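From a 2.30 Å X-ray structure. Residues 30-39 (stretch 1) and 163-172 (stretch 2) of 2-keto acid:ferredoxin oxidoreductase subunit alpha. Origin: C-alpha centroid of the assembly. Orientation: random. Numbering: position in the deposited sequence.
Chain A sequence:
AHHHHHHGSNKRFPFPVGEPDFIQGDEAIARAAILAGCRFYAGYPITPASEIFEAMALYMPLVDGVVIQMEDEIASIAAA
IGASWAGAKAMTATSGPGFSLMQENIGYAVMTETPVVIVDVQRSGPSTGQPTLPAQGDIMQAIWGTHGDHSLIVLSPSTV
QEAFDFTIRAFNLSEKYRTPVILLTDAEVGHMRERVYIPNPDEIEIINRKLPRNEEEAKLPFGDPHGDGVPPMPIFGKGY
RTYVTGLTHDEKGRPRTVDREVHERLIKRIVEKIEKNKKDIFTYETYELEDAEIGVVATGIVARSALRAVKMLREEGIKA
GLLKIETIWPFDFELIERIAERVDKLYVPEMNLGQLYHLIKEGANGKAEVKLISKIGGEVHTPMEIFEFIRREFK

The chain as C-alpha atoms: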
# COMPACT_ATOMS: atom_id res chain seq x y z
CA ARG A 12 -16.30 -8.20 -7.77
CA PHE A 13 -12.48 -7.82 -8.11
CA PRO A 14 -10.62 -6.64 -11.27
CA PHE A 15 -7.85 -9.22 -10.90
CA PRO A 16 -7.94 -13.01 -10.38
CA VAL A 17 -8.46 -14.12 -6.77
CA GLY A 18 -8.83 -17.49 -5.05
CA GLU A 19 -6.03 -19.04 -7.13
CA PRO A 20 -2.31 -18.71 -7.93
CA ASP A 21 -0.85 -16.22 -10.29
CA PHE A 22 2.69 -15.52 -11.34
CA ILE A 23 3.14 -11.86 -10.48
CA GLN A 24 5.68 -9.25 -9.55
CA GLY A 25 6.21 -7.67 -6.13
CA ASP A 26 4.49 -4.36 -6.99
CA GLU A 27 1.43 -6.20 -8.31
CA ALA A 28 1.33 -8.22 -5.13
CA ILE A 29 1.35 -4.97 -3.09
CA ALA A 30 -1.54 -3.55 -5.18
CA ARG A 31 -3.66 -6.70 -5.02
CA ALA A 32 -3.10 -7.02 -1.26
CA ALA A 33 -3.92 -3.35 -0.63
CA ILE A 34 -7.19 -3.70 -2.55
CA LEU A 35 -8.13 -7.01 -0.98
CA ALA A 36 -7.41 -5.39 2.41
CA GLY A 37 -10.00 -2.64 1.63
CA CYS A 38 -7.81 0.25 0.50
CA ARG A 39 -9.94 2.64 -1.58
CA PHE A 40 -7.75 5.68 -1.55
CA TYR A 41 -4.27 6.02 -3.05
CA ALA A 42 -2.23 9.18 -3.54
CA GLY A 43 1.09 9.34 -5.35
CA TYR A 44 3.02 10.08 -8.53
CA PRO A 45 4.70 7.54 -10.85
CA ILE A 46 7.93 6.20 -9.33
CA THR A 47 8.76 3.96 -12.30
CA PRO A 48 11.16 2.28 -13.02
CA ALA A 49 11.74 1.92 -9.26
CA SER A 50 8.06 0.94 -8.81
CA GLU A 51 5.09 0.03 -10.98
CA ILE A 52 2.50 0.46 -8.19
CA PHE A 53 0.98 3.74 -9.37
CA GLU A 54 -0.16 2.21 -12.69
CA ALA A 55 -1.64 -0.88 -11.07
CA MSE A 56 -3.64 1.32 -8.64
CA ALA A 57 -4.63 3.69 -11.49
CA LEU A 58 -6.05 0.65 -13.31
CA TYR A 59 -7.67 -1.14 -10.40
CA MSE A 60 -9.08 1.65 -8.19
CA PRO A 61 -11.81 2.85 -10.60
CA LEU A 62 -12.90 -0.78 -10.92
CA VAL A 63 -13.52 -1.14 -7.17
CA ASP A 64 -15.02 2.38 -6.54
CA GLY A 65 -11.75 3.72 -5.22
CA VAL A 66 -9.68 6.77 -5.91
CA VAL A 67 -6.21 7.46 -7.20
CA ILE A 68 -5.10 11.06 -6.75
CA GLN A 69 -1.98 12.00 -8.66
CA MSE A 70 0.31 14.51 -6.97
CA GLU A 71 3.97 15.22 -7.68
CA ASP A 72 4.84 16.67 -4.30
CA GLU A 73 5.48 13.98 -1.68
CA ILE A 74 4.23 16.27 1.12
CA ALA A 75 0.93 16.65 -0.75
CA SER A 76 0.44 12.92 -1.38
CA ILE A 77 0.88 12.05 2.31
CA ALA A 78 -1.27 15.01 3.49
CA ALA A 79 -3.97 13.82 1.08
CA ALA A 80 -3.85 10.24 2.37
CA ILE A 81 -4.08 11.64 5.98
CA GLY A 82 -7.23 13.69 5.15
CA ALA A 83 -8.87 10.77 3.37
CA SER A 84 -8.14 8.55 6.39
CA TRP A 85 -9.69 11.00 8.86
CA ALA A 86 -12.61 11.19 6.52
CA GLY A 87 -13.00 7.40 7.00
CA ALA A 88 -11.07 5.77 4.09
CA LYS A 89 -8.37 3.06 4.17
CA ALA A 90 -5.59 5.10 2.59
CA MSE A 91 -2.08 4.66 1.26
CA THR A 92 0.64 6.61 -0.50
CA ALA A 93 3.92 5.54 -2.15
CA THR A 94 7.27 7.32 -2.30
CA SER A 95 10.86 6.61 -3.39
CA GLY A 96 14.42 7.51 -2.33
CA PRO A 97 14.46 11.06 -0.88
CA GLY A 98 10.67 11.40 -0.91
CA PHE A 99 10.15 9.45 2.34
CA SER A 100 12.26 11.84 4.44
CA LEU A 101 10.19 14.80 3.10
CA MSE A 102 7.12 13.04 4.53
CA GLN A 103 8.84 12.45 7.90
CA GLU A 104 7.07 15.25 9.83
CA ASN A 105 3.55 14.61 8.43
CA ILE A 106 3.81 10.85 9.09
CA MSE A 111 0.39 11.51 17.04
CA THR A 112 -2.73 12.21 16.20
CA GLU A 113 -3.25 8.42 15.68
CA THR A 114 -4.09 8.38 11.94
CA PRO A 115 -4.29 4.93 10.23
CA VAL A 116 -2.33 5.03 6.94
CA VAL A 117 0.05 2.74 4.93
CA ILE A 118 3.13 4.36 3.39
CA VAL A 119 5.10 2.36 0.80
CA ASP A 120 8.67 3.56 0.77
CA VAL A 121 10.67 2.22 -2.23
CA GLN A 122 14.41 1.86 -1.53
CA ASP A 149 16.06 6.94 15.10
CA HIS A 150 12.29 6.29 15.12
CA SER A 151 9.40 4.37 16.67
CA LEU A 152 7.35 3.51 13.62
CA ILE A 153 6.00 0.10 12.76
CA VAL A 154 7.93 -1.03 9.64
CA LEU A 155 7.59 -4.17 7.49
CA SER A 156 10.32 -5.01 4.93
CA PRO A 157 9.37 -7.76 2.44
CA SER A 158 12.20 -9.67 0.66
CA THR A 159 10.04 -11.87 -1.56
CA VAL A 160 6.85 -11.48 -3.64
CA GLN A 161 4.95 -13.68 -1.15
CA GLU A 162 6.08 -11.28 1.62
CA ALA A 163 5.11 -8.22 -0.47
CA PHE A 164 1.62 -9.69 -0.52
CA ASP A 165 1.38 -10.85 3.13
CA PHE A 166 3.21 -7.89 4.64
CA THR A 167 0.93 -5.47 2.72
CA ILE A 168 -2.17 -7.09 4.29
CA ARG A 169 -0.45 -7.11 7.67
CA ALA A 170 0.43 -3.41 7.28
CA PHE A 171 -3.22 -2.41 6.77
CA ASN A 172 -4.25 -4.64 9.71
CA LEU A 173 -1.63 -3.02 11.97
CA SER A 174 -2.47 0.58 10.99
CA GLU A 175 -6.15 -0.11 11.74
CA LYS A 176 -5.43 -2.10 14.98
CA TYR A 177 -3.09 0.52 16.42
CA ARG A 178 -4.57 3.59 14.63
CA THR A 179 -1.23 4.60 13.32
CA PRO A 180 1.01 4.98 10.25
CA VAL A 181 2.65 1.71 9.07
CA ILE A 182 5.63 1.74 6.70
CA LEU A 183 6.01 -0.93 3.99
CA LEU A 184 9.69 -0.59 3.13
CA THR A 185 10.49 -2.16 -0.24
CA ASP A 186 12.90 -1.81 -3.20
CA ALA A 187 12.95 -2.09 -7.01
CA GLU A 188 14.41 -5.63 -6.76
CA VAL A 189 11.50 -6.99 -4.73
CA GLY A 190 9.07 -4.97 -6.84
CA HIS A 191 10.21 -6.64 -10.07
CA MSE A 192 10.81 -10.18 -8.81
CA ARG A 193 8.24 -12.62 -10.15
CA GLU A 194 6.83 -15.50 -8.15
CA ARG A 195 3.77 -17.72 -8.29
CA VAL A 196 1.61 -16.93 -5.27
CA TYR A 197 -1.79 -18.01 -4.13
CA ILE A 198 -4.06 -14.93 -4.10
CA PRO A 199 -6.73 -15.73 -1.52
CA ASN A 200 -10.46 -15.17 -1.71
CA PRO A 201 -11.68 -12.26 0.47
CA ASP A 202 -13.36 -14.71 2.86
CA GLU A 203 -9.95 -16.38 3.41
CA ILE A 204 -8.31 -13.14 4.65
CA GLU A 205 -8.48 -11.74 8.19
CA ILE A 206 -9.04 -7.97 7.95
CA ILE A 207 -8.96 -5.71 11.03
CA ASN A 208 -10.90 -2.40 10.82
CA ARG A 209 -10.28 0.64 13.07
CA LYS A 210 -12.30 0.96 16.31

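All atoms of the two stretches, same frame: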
# COMPACT_ATOMS: atom_id res chain seq x y z
N ALA A 30 -0.25 -4.06 -4.71
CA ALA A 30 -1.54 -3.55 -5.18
C ALA A 30 -2.74 -4.47 -4.93
O ALA A 30 -3.79 -4.04 -4.46
CB ALA A 30 -1.45 -3.22 -6.68
N ARG A 31 -2.59 -5.75 -5.26
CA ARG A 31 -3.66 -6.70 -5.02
C ARG A 31 -3.99 -6.86 -3.54
O ARG A 31 -5.16 -6.97 -3.17
CB ARG A 31 -3.30 -8.07 -5.60
CG ARG A 31 -3.27 -8.07 -7.09
CD ARG A 31 -3.23 -9.51 -7.66
NE ARG A 31 -2.92 -9.49 -9.10
CZ ARG A 31 -3.08 -10.52 -9.93
NH1 ARG A 31 -3.62 -11.67 -9.53
NH2 ARG A 31 -2.74 -10.38 -11.20
N ALA A 32 -2.95 -6.93 -2.71
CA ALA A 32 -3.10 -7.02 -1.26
C ALA A 32 -3.81 -5.79 -0.68
O ALA A 32 -4.72 -5.91 0.13
CB ALA A 32 -1.74 -7.20 -0.60
N ALA A 33 -3.36 -4.61 -1.10
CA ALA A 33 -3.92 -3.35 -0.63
C ALA A 33 -5.42 -3.32 -0.91
O ALA A 33 -6.21 -3.11 -0.02
CB ALA A 33 -3.20 -2.19 -1.27
N ILE A 34 -5.79 -3.64 -2.15
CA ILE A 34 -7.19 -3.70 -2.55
C ILE A 34 -8.00 -4.77 -1.85
O ILE A 34 -9.15 -4.53 -1.45
CB ILE A 34 -7.28 -3.84 -4.08
CG1 ILE A 34 -6.86 -2.50 -4.70
CG2 ILE A 34 -8.65 -4.23 -4.50
CD1 ILE A 34 -6.85 -2.46 -6.17
N LEU A 35 -7.44 -5.96 -1.71
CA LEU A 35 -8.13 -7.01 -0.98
C LEU A 35 -8.30 -6.62 0.49
O LEU A 35 -9.27 -7.03 1.13
CB LEU A 35 -7.41 -8.38 -1.09
CG LEU A 35 -7.63 -9.14 -2.41
CD1 LEU A 35 -6.48 -10.12 -2.66
CD2 LEU A 35 -8.98 -9.88 -2.44
N ALA A 36 -7.35 -5.85 1.02
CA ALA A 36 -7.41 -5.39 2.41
C ALA A 36 -8.42 -4.25 2.65
O ALA A 36 -8.71 -3.93 3.79
CB ALA A 36 -6.04 -4.95 2.88
N GLY A 37 -8.91 -3.64 1.57
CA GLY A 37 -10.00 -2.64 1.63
C GLY A 37 -9.53 -1.23 1.36
O GLY A 37 -10.27 -0.30 1.56
N CYS A 38 -8.29 -1.06 0.92
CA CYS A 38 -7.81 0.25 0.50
C CYS A 38 -8.64 0.76 -0.69
O CYS A 38 -8.79 0.06 -1.71
CB CYS A 38 -6.35 0.19 0.08
SG CYS A 38 -5.63 1.76 -0.38
N ARG A 39 -9.18 1.96 -0.53
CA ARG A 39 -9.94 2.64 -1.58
C ARG A 39 -9.44 4.03 -1.85
O ARG A 39 -10.00 4.72 -2.66
CB ARG A 39 -11.42 2.64 -1.23
CG ARG A 39 -12.03 1.25 -1.21
CD ARG A 39 -11.89 0.55 -2.58
NE ARG A 39 -12.49 -0.79 -2.62
CZ ARG A 39 -11.89 -1.93 -2.26
NH1 ARG A 39 -10.64 -1.96 -1.85
NH2 ARG A 39 -12.55 -3.07 -2.35
N ALA A 163 5.76 -9.44 0.02
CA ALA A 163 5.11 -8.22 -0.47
C ALA A 163 3.58 -8.32 -0.34
O ALA A 163 2.93 -7.40 0.16
CB ALA A 163 5.51 -7.91 -1.88
N PHE A 164 3.02 -9.47 -0.72
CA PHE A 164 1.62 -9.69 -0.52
C PHE A 164 1.23 -9.67 0.97
O PHE A 164 0.42 -8.82 1.37
CB PHE A 164 1.15 -10.98 -1.14
CG PHE A 164 -0.34 -11.13 -1.13
CD1 PHE A 164 -1.11 -10.49 -2.09
CD2 PHE A 164 -0.98 -11.86 -0.14
CE1 PHE A 164 -2.49 -10.60 -2.07
CE2 PHE A 164 -2.38 -11.94 -0.09
CZ PHE A 164 -3.12 -11.31 -1.08
N ASP A 165 1.78 -10.61 1.75
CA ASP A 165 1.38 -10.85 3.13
C ASP A 165 1.68 -9.66 4.05
O ASP A 165 0.92 -9.37 4.94
CB ASP A 165 2.10 -12.08 3.72
CG ASP A 165 1.69 -13.40 3.07
OD1 ASP A 165 0.53 -13.58 2.65
OD2 ASP A 165 2.56 -14.29 3.01
N PHE A 166 2.83 -9.02 3.86
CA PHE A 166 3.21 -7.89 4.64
C PHE A 166 2.33 -6.67 4.32
O PHE A 166 2.15 -5.79 5.19
CB PHE A 166 4.68 -7.52 4.45
CG PHE A 166 5.68 -8.50 5.06
CD1 PHE A 166 5.35 -9.80 5.37
CD2 PHE A 166 6.98 -8.10 5.26
CE1 PHE A 166 6.31 -10.68 5.89
CE2 PHE A 166 7.93 -8.97 5.78
CZ PHE A 166 7.59 -10.26 6.09
N THR A 167 1.82 -6.58 3.09
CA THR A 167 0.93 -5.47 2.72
C THR A 167 -0.41 -5.61 3.49
O THR A 167 -0.89 -4.65 4.09
CB THR A 167 0.75 -5.33 1.19
OG1 THR A 167 1.99 -4.88 0.62
CG2 THR A 167 -0.33 -4.30 0.84
N ILE A 168 -0.98 -6.82 3.50
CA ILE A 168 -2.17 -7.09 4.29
C ILE A 168 -1.93 -6.85 5.78
O ILE A 168 -2.77 -6.23 6.47
CB ILE A 168 -2.70 -8.50 4.03
CG1 ILE A 168 -3.36 -8.55 2.65
CG2 ILE A 168 -3.72 -8.91 5.10
CD1 ILE A 168 -3.60 -9.91 2.18
N ARG A 169 -0.79 -7.31 6.29
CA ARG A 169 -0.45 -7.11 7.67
C ARG A 169 -0.30 -5.62 7.98
O ARG A 169 -0.69 -5.19 9.06
CB ARG A 169 0.78 -7.92 8.06
CG ARG A 169 1.24 -7.75 9.51
CD ARG A 169 1.84 -9.03 10.12
NE ARG A 169 2.90 -9.64 9.30
CZ ARG A 169 2.82 -10.84 8.70
NH1 ARG A 169 3.86 -11.27 8.00
NH2 ARG A 169 1.74 -11.62 8.77
N ALA A 170 0.23 -4.82 7.04
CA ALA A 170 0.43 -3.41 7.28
C ALA A 170 -0.90 -2.66 7.44
O ALA A 170 -1.00 -1.78 8.26
CB ALA A 170 1.25 -2.77 6.19
N PHE A 171 -1.90 -3.00 6.63
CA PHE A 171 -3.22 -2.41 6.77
C PHE A 171 -3.82 -2.85 8.12
O PHE A 171 -4.32 -2.00 8.87
CB PHE A 171 -4.16 -2.75 5.60
CG PHE A 171 -3.92 -1.90 4.39
CD1 PHE A 171 -3.15 -2.38 3.33
CD2 PHE A 171 -4.42 -0.63 4.33
CE1 PHE A 171 -2.87 -1.59 2.24
CE2 PHE A 171 -4.17 0.17 3.23
CZ PHE A 171 -3.39 -0.31 2.17
N ASN A 172 -3.73 -4.14 8.43
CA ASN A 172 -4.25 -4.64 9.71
C ASN A 172 -3.61 -3.97 10.90
O ASN A 172 -4.33 -3.62 11.82
CB ASN A 172 -4.14 -6.16 9.85
CG ASN A 172 -5.11 -6.85 9.00
OD1 ASN A 172 -6.03 -6.21 8.51
ND2 ASN A 172 -4.93 -8.17 8.79

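Two helices pack side by side here, 30-36 and 163-172, with axes 8.2 Å apart at closest approach and N-to-C directions 34° apart. No hydrogen bond crosses between them; the side chains that meet do so mainly through apolar atoms. The approach is close at Ala32 and Phe164, whose CA atoms are 5.5 Å apart.

Ala32 points toward the second helix. Ala32 CB already lies 3.3 Å from Phe164 O and 3.5 Å from Thr167 CG2. Ala32 CB also sits over one face of the Phe164 ring, 4.1 Å from its centroid, in a CH-pi contact. Phe164 leaves its backbone sideways, but chi1 is t (-171°) and the ring comes nearer to the first helix. Leu35, with chi1 m and chi2 t, meets the ring at its edge, Leu35 CD1 to Phe164 CZ 3.9 Å.

Thr167 has chi1 m (-69°). This rotamer lets Thr167 OG1 donate to Ala163 O at 2.7 Å, one turn back, so the hydroxyl is satisfied within its own helix. Thr167 CG2 is left to face the alanines, 3.6 Å from Ala33 N. Ile168 (m, t) adds Ile168 CG1, 3.9 Å from Ala32 CB.

Phe171 points toward the first helix with chi1 m (-80°). Its ring reaches past Ala36, whose CB is 3.9 Å from Phe171 CD1, to Ala33, whose CB is 3.6 Å from Phe171 CE1. Cys38 CB lies 3.7 Å from Phe171 CZ.

Gly37 is the first residue to leave helical phi/psi, in a Schellman motif. Its phi is 108°, and a CB would jam against the preceding carbonyl O. Cys38 N bonds back to Ala33 O at 3.1 Å, and Gly37 N to Ile34 O at 3.2 Å. Arg39 folds back with chi1 and chi2 both m, so Arg39 NH1 donates to Ile34 O at 3.0 Å and Cys38 O at 2.7 Å. It bonds the turn without touching the second helix.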